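Long-range contact in heme-binding protein A (Haemophilus parasuis 29755, PDB 3TPA), which acts as a bacterial extracellular solute-binding protein, named for heme and probably related to the glutathione-binding proteins: residues F317-Y331 with R461-N475. The protein carries 1 engineered substitution. Residues are numbered along the deposited sequence; the frame is centred on the assembly and turned at random. Where two conformers were deposited one is given.
Sequences FPDAVLGYNPHLPQY and RAKLYQQAVEIFQQN
Gln473 and Gln466 reach from helix 458-475 to the loop that follows strand 310-312, and each gives its side-chain amide to a backbone carbonyl. Gln473 NE2 meets Pro329 O at 3.2 Å, lying in the carbonyl plane; CG anti to the backbone N (chi1 -170°) and a bend at chi2 turn the amide toward the loop. Two turns earlier, the extended chain of Gln466 sends NE2 to Tyr324 O at 3.1 Å, arriving above the carbonyl plane although the oxygen lies almost exactly in the glutamine's own amide plane. The third direct bond runs the other way: Tyr331 OH donates to Gln473 O at 2.7 Å, with that oxygen at the edge of the phenol ring.

Between these polar ends Leu328 fills the middle. Its CD2 packs on Val469 CG1 at 3.6 Å, while CD1 sits against Gln473 CB. Farther along, Leu322 CD1 rests on Ala462 CB, and Gly323 passes close over the helix, its CA 4.1 Å from Tyr465 CB.

In the second shell, an Asx turn, His327 N to Asn325 OD1, holds that oxygen. Asn325 ND2 reaches Gln466 O through one water. Gln330 NE2 bonds Leu328 O and Thr314 O, bracing the strip beside Pro329. The Arg461 guanidinium passes Leu322 but is claimed by Asp418 in a salt bridge.

Neutral amide and hydroxyl donors therefore carry the direct bonds: two loop carbonyls are held by helix glutamines, and a loop tyrosine holds a helix carbonyl in return, around the Leu328-Val469 packing, in the lobe built on the six-stranded mixed sheet.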
loop_
_atom_site.group_PDB
_atom_site.type_symbol
_atom_site.label_atom_id
_atom_site.label_comp_id
_atom_site.label_asym_id
_atom_site.label_seq_id
_atom_site.Cartn_x
_atom_site.Cartn_y
_atom_site.Cartn_z
ATOM N N PHE A 317 13.125 -0.931 -2.241
ATOM C CA PHE A 317 11.982 -0.039 -2.296
ATOM C C PHE A 317 12.292 1.120 -3.237
ATOM O O PHE A 317 13.452 1.456 -3.424
ATOM C CB PHE A 317 11.573 0.466 -0.903
ATOM C CG PHE A 317 12.728 0.737 0.028
ATOM C CD1 PHE A 317 13.619 1.764 -0.220
ATOM C CD2 PHE A 317 12.905 -0.031 1.168
ATOM C CE1 PHE A 317 14.673 2.018 0.657
ATOM C CE2 PHE A 317 13.956 0.219 2.042
ATOM C CZ PHE A 317 14.842 1.241 1.782
ATOM N N PRO A 318 11.259 1.722 -3.851
ATOM C CA PRO A 318 11.495 2.820 -4.804
ATOM C C PRO A 318 11.984 4.099 -4.123
ATOM O O PRO A 318 11.957 4.211 -2.892
ATOM C CB PRO A 318 10.112 3.045 -5.435
ATOM C CG PRO A 318 9.162 2.623 -4.370
ATOM C CD PRO A 318 9.826 1.436 -3.692
ATOM N N ASP A 319 12.405 5.070 -4.928
ATOM C CA ASP A 319 13.019 6.267 -4.388
ATOM C C ASP A 319 12.051 7.201 -3.674
ATOM O O ASP A 319 12.478 8.215 -3.138
ATOM C CB ASP A 319 13.841 7.015 -5.456
ATOM C CG ASP A 319 12.980 7.743 -6.505
ATOM O OD1 ASP A 319 11.745 7.582 -6.546
ATOM O OD2 ASP A 319 13.577 8.484 -7.316
ATOM N N ALA A 320 10.762 6.861 -3.634
ATOM C CA ALA A 320 9.839 7.623 -2.792
ATOM C C ALA A 320 9.997 7.273 -1.305
ATOM O O ALA A 320 9.538 8.022 -0.444
ATOM C CB ALA A 320 8.418 7.392 -3.210
ATOM N N VAL A 321 10.620 6.129 -1.015
ATOM C CA VAL A 321 10.696 5.625 0.360
ATOM C C VAL A 321 11.940 6.111 1.098
ATOM O O VAL A 321 13.022 6.173 0.524
ATOM C CB VAL A 321 10.621 4.072 0.421
ATOM C CG1 VAL A 321 10.670 3.599 1.852
ATOM C CG2 VAL A 321 9.346 3.556 -0.236
ATOM N N LEU A 322 11.773 6.448 2.376
ATOM C CA LEU A 322 12.875 6.875 3.239
ATOM C C LEU A 322 13.991 5.832 3.266
ATOM O O LEU A 322 13.720 4.644 3.423
ATOM C CB LEU A 322 12.371 7.110 4.669
ATOM C CG LEU A 322 13.457 7.639 5.616
ATOM C CD1 LEU A 322 13.813 9.071 5.237
ATOM C CD2 LEU A 322 13.025 7.563 7.063
ATOM N N GLY A 323 15.238 6.273 3.130
ATOM C CA GLY A 323 16.372 5.366 3.133
ATOM C C GLY A 323 16.876 4.926 1.760
ATOM O O GLY A 323 17.913 4.275 1.656
ATOM N N TYR A 324 16.140 5.264 0.705
ATOM C CA TYR A 324 16.554 4.934 -0.656
ATOM C C TYR A 324 18.001 5.339 -0.877
ATOM O O TYR A 324 18.414 6.407 -0.425
ATOM C CB TYR A 324 15.670 5.660 -1.680
ATOM C CG TYR A 324 16.053 5.342 -3.110
ATOM C CD1 TYR A 324 15.574 4.196 -3.737
ATOM C CD2 TYR A 324 16.897 6.176 -3.827
ATOM C CE1 TYR A 324 15.920 3.894 -5.040
ATOM C CE2 TYR A 324 17.252 5.880 -5.140
ATOM C CZ TYR A 324 16.756 4.740 -5.737
ATOM O OH TYR A 324 17.105 4.441 -7.035
ATOM N N ASN A 325 18.761 4.500 -1.584
ATOM C CA ASN A 325 20.185 4.767 -1.821
ATOM C C ASN A 325 20.533 4.766 -3.301
ATOM O O ASN A 325 20.673 3.709 -3.906
ATOM C CB ASN A 325 21.073 3.757 -1.081
ATOM C CG ASN A 325 22.553 3.983 -1.327
ATOM O OD1 ASN A 325 22.954 4.972 -1.944
ATOM N ND2 ASN A 325 23.377 3.066 -0.831
ATOM N N PRO A 326 20.710 5.963 -3.882
ATOM C CA PRO A 326 20.928 6.072 -5.332
ATOM C C PRO A 326 22.251 5.454 -5.811
ATOM O O PRO A 326 22.445 5.310 -7.014
ATOM C CB PRO A 326 20.914 7.586 -5.581
ATOM C CG PRO A 326 21.273 8.192 -4.264
ATOM C CD PRO A 326 20.745 7.272 -3.206
ATOM N N HIS A 327 23.138 5.076 -4.901
ATOM C CA HIS A 327 24.428 4.532 -5.314
ATOM C C HIS A 327 24.697 3.159 -4.698
ATOM O O HIS A 327 25.844 2.720 -4.596
ATOM C CB HIS A 327 25.558 5.520 -4.990
ATOM C CG HIS A 327 25.511 6.054 -3.593
ATOM N ND1 HIS A 327 26.064 5.382 -2.523
ATOM C CD2 HIS A 327 24.972 7.191 -3.091
ATOM C CE1 HIS A 327 25.866 6.081 -1.417
ATOM N NE2 HIS A 327 25.203 7.180 -1.731
ATOM N N LEU A 328 23.634 2.488 -4.276
ATOM C CA LEU A 328 23.745 1.099 -3.846
ATOM C C LEU A 328 24.433 0.297 -4.951
ATOM O O LEU A 328 24.000 0.329 -6.106
ATOM C CB LEU A 328 22.356 0.521 -3.579
ATOM C CG LEU A 328 22.302 -0.857 -2.918
ATOM C CD1 LEU A 328 23.016 -0.859 -1.532
ATOM C CD2 LEU A 328 20.853 -1.304 -2.778
ATOM N N PRO A 329 25.508 -0.426 -4.602
ATOM C CA PRO A 329 26.220 -1.215 -5.615
ATOM C C PRO A 329 25.309 -2.284 -6.201
ATOM O O PRO A 329 24.502 -2.866 -5.479
ATOM C CB PRO A 329 27.364 -1.857 -4.819
ATOM C CG PRO A 329 27.540 -0.975 -3.615
ATOM C CD PRO A 329 26.154 -0.511 -3.277
ATOM N N GLN A 330 25.429 -2.522 -7.504
ATOM C CA GLN A 330 24.571 -3.463 -8.216
ATOM C C GLN A 330 25.375 -4.647 -8.741
ATOM O O GLN A 330 26.587 -4.534 -9.020
ATOM C CB GLN A 330 23.883 -2.775 -9.404
ATOM C CG GLN A 330 22.957 -1.638 -9.001
ATOM C CD GLN A 330 21.831 -2.115 -8.108
ATOM O OE1 GLN A 330 21.017 -2.945 -8.510
ATOM N NE2 GLN A 330 21.792 -1.608 -6.881
ATOM N N TYR A 331 24.705 -5.786 -8.879
ATOM C CA TYR A 331 25.315 -6.927 -9.544
ATOM C C TYR A 331 24.884 -6.867 -11.000
ATOM O O TYR A 331 23.866 -7.439 -11.377
ATOM C CB TYR A 331 24.879 -8.247 -8.902
ATOM C CG TYR A 331 25.211 -8.361 -7.418
ATOM C CD1 TYR A 331 26.473 -8.758 -6.987
ATOM C CD2 TYR A 331 24.259 -8.062 -6.453
ATOM C CE1 TYR A 331 26.767 -8.854 -5.621
ATOM C CE2 TYR A 331 24.543 -8.167 -5.122
ATOM C CZ TYR A 331 25.795 -8.552 -4.708
ATOM O OH TYR A 331 26.033 -8.645 -3.367
ATOM N N ARG A 461 17.100 7.948 10.970
ATOM C CA ARG A 461 16.487 6.732 10.415
ATOM C C ARG A 461 17.005 6.404 9.008
ATOM O O ARG A 461 17.322 5.252 8.693
ATOM C CB ARG A 461 14.963 6.868 10.342
ATOM C CG ARG A 461 14.255 7.107 11.663
ATOM C CD ARG A 461 12.740 7.037 11.480
ATOM N NE ARG A 461 12.322 5.658 11.293
ATOM C CZ ARG A 461 11.366 5.249 10.474
ATOM N NH1 ARG A 461 10.670 6.107 9.738
ATOM N NH2 ARG A 461 11.098 3.956 10.404
ATOM N N ALA A 462 17.082 7.422 8.160
ATOM C CA ALA A 462 17.492 7.216 6.779
ATOM C C ALA A 462 18.882 6.600 6.686
ATOM O O ALA A 462 19.113 5.680 5.903
ATOM C CB ALA A 462 17.424 8.513 5.998
ATOM N N LYS A 463 19.809 7.100 7.492
ATOM C CA LYS A 463 21.164 6.566 7.492
ATOM C C LYS A 463 21.185 5.131 8.009
ATOM O O LYS A 463 21.901 4.282 7.492
ATOM C CB LYS A 463 22.099 7.443 8.321
ATOM C CG LYS A 463 22.316 8.835 7.733
ATOM C CD LYS A 463 23.499 9.534 8.405
ATOM C CE LYS A 463 23.579 11.010 8.035
ATOM N NZ LYS A 463 22.550 11.824 8.741
ATOM N N LEU A 464 20.387 4.856 9.029
ATOM C CA LEU A 464 20.318 3.501 9.555
ATOM C C LEU A 464 19.793 2.550 8.474
ATOM O O LEU A 464 20.343 1.467 8.274
ATOM C CB LEU A 464 19.445 3.446 10.819
ATOM C CG LEU A 464 20.013 4.078 12.102
ATOM C CD1 LEU A 464 18.941 4.128 13.176
ATOM C CD2 LEU A 464 21.251 3.328 12.622
ATOM N N TYR A 465 18.744 2.970 7.765
ATOM C CA TYR A 465 18.188 2.134 6.703
ATOM C C TYR A 465 19.174 1.937 5.567
ATOM O O TYR A 465 19.292 0.837 5.020
ATOM C CB TYR A 465 16.815 2.648 6.212
ATOM C CG TYR A 465 15.738 2.405 7.243
ATOM C CD1 TYR A 465 15.488 1.122 7.702
ATOM C CD2 TYR A 465 15.008 3.452 7.791
ATOM C CE1 TYR A 465 14.532 0.875 8.653
ATOM C CE2 TYR A 465 14.027 3.214 8.749
ATOM C CZ TYR A 465 13.801 1.920 9.174
ATOM O OH TYR A 465 12.855 1.654 10.134
ATOM N N GLN A 466 19.915 2.987 5.228
ATOM C CA GLN A 466 20.896 2.835 4.158
ATOM C C GLN A 466 21.947 1.798 4.537
ATOM O O GLN A 466 22.397 1.021 3.694
ATOM C CB GLN A 466 21.551 4.166 3.809
ATOM C CG GLN A 466 20.648 5.085 3.001
ATOM C CD GLN A 466 21.382 6.295 2.457
ATOM O OE1 GLN A 466 22.400 6.714 3.009
ATOM N NE2 GLN A 466 20.876 6.857 1.363
ATOM N N GLN A 467 22.329 1.803 5.815
ATOM C CA GLN A 467 23.286 0.853 6.323
ATOM C C GLN A 467 22.741 -0.561 6.290
ATOM O O GLN A 467 23.453 -1.487 5.885
ATOM C CB GLN A 467 23.701 1.202 7.753
ATOM C CG GLN A 467 24.579 2.423 7.853
ATOM C CD GLN A 467 25.084 2.667 9.256
ATOM O OE1 GLN A 467 24.826 1.886 10.171
ATOM N NE2 GLN A 467 25.823 3.752 9.428
ATOM N N ALA A 468 21.499 -0.734 6.737
ATOM C CA ALA A 468 20.844 -2.054 6.688
ATOM C C ALA A 468 20.737 -2.592 5.264
ATOM O O ALA A 468 20.990 -3.768 5.012
ATOM C CB ALA A 468 19.452 -1.986 7.310
ATOM N N VAL A 469 20.339 -1.729 4.332
ATOM C CA VAL A 469 20.188 -2.155 2.940
ATOM C C VAL A 469 21.539 -2.558 2.317
ATOM O O VAL A 469 21.610 -3.498 1.555
ATOM C CB VAL A 469 19.456 -1.089 2.090
ATOM C CG1 VAL A 469 19.599 -1.393 0.610
ATOM C CG2 VAL A 469 17.990 -1.049 2.487
ATOM N N GLU A 470 22.626 -1.885 2.674
ATOM C CA GLU A 470 23.943 -2.266 2.156
ATOM C C GLU A 470 24.325 -3.680 2.608
ATOM O O GLU A 470 24.923 -4.452 1.856
ATOM C CB GLU A 470 25.010 -1.250 2.580
ATOM C CG GLU A 470 24.900 0.102 1.875
ATOM C CD GLU A 470 25.880 0.259 0.717
ATOM O OE1 GLU A 470 26.518 -0.737 0.317
ATOM O OE2 GLU A 470 26.015 1.391 0.202
ATOM N N ILE A 471 23.971 -4.030 3.839
ATOM C CA ILE A 471 24.240 -5.380 4.340
ATOM C C ILE A 471 23.390 -6.413 3.598
ATOM O O ILE A 471 23.892 -7.449 3.122
ATOM C CB ILE A 471 23.988 -5.493 5.860
ATOM C CG1 ILE A 471 25.040 -4.703 6.648
ATOM C CG2 ILE A 471 23.964 -6.963 6.298
ATOM C CD1 ILE A 471 24.707 -4.539 8.140
ATOM N N PHE A 472 22.099 -6.133 3.500
ATOM C CA PHE A 472 21.211 -6.968 2.677
ATOM C C PHE A 472 21.763 -7.168 1.253
ATOM O O PHE A 472 21.824 -8.286 0.749
ATOM C CB PHE A 472 19.803 -6.367 2.597
ATOM C CG PHE A 472 19.095 -6.682 1.308
ATOM C CD1 PHE A 472 18.526 -7.936 1.097
ATOM C CD2 PHE A 472 19.033 -5.736 0.283
ATOM C CE1 PHE A 472 17.871 -8.225 -0.120
ATOM C CE2 PHE A 472 18.408 -6.022 -0.922
ATOM C CZ PHE A 472 17.823 -7.266 -1.123
ATOM N N GLN A 473 22.169 -6.084 0.603
ATOM C CA GLN A 473 22.650 -6.179 -0.786
ATOM C C GLN A 473 23.904 -7.046 -0.917
ATOM O O GLN A 473 24.000 -7.857 -1.825
ATOM C CB GLN A 473 22.884 -4.785 -1.388
ATOM C CG GLN A 473 23.166 -4.780 -2.913
ATOM C CD GLN A 473 21.935 -5.121 -3.775
ATOM O OE1 GLN A 473 20.955 -5.677 -3.292
ATOM N NE2 GLN A 473 21.992 -4.772 -5.054
ATOM N N GLN A 474 24.845 -6.880 0.015
ATOM C CA GLN A 474 26.076 -7.668 0.057
ATOM C C GLN A 474 25.796 -9.171 0.085
ATOM O O GLN A 474 26.565 -9.970 -0.435
ATOM C CB GLN A 474 26.907 -7.269 1.292
ATOM C CG GLN A 474 27.596 -5.913 1.156
ATOM C CD GLN A 474 28.167 -5.372 2.465
ATOM O OE1 GLN A 474 27.744 -5.754 3.561
ATOM N NE2 GLN A 474 29.125 -4.460 2.348
ATOM N N ASN A 475 24.691 -9.549 0.715
ATOM C CA ASN A 475 24.337 -10.950 0.908
ATOM C C ASN A 475 23.335 -11.490 -0.103
ATOM O O ASN A 475 23.136 -12.697 -0.191
ATOM C CB ASN A 475 23.824 -11.158 2.334
ATOM C CG ASN A 475 24.924 -11.061 3.336
ATOM O OD1 ASN A 475 25.710 -11.985 3.476
ATOM N ND2 ASN A 475 25.032 -9.923 3.997
HETATM O O HOH W 1 21.666 1.442 1.039
HETATM O O HOH W 2 19.272 -4.919 -6.711
#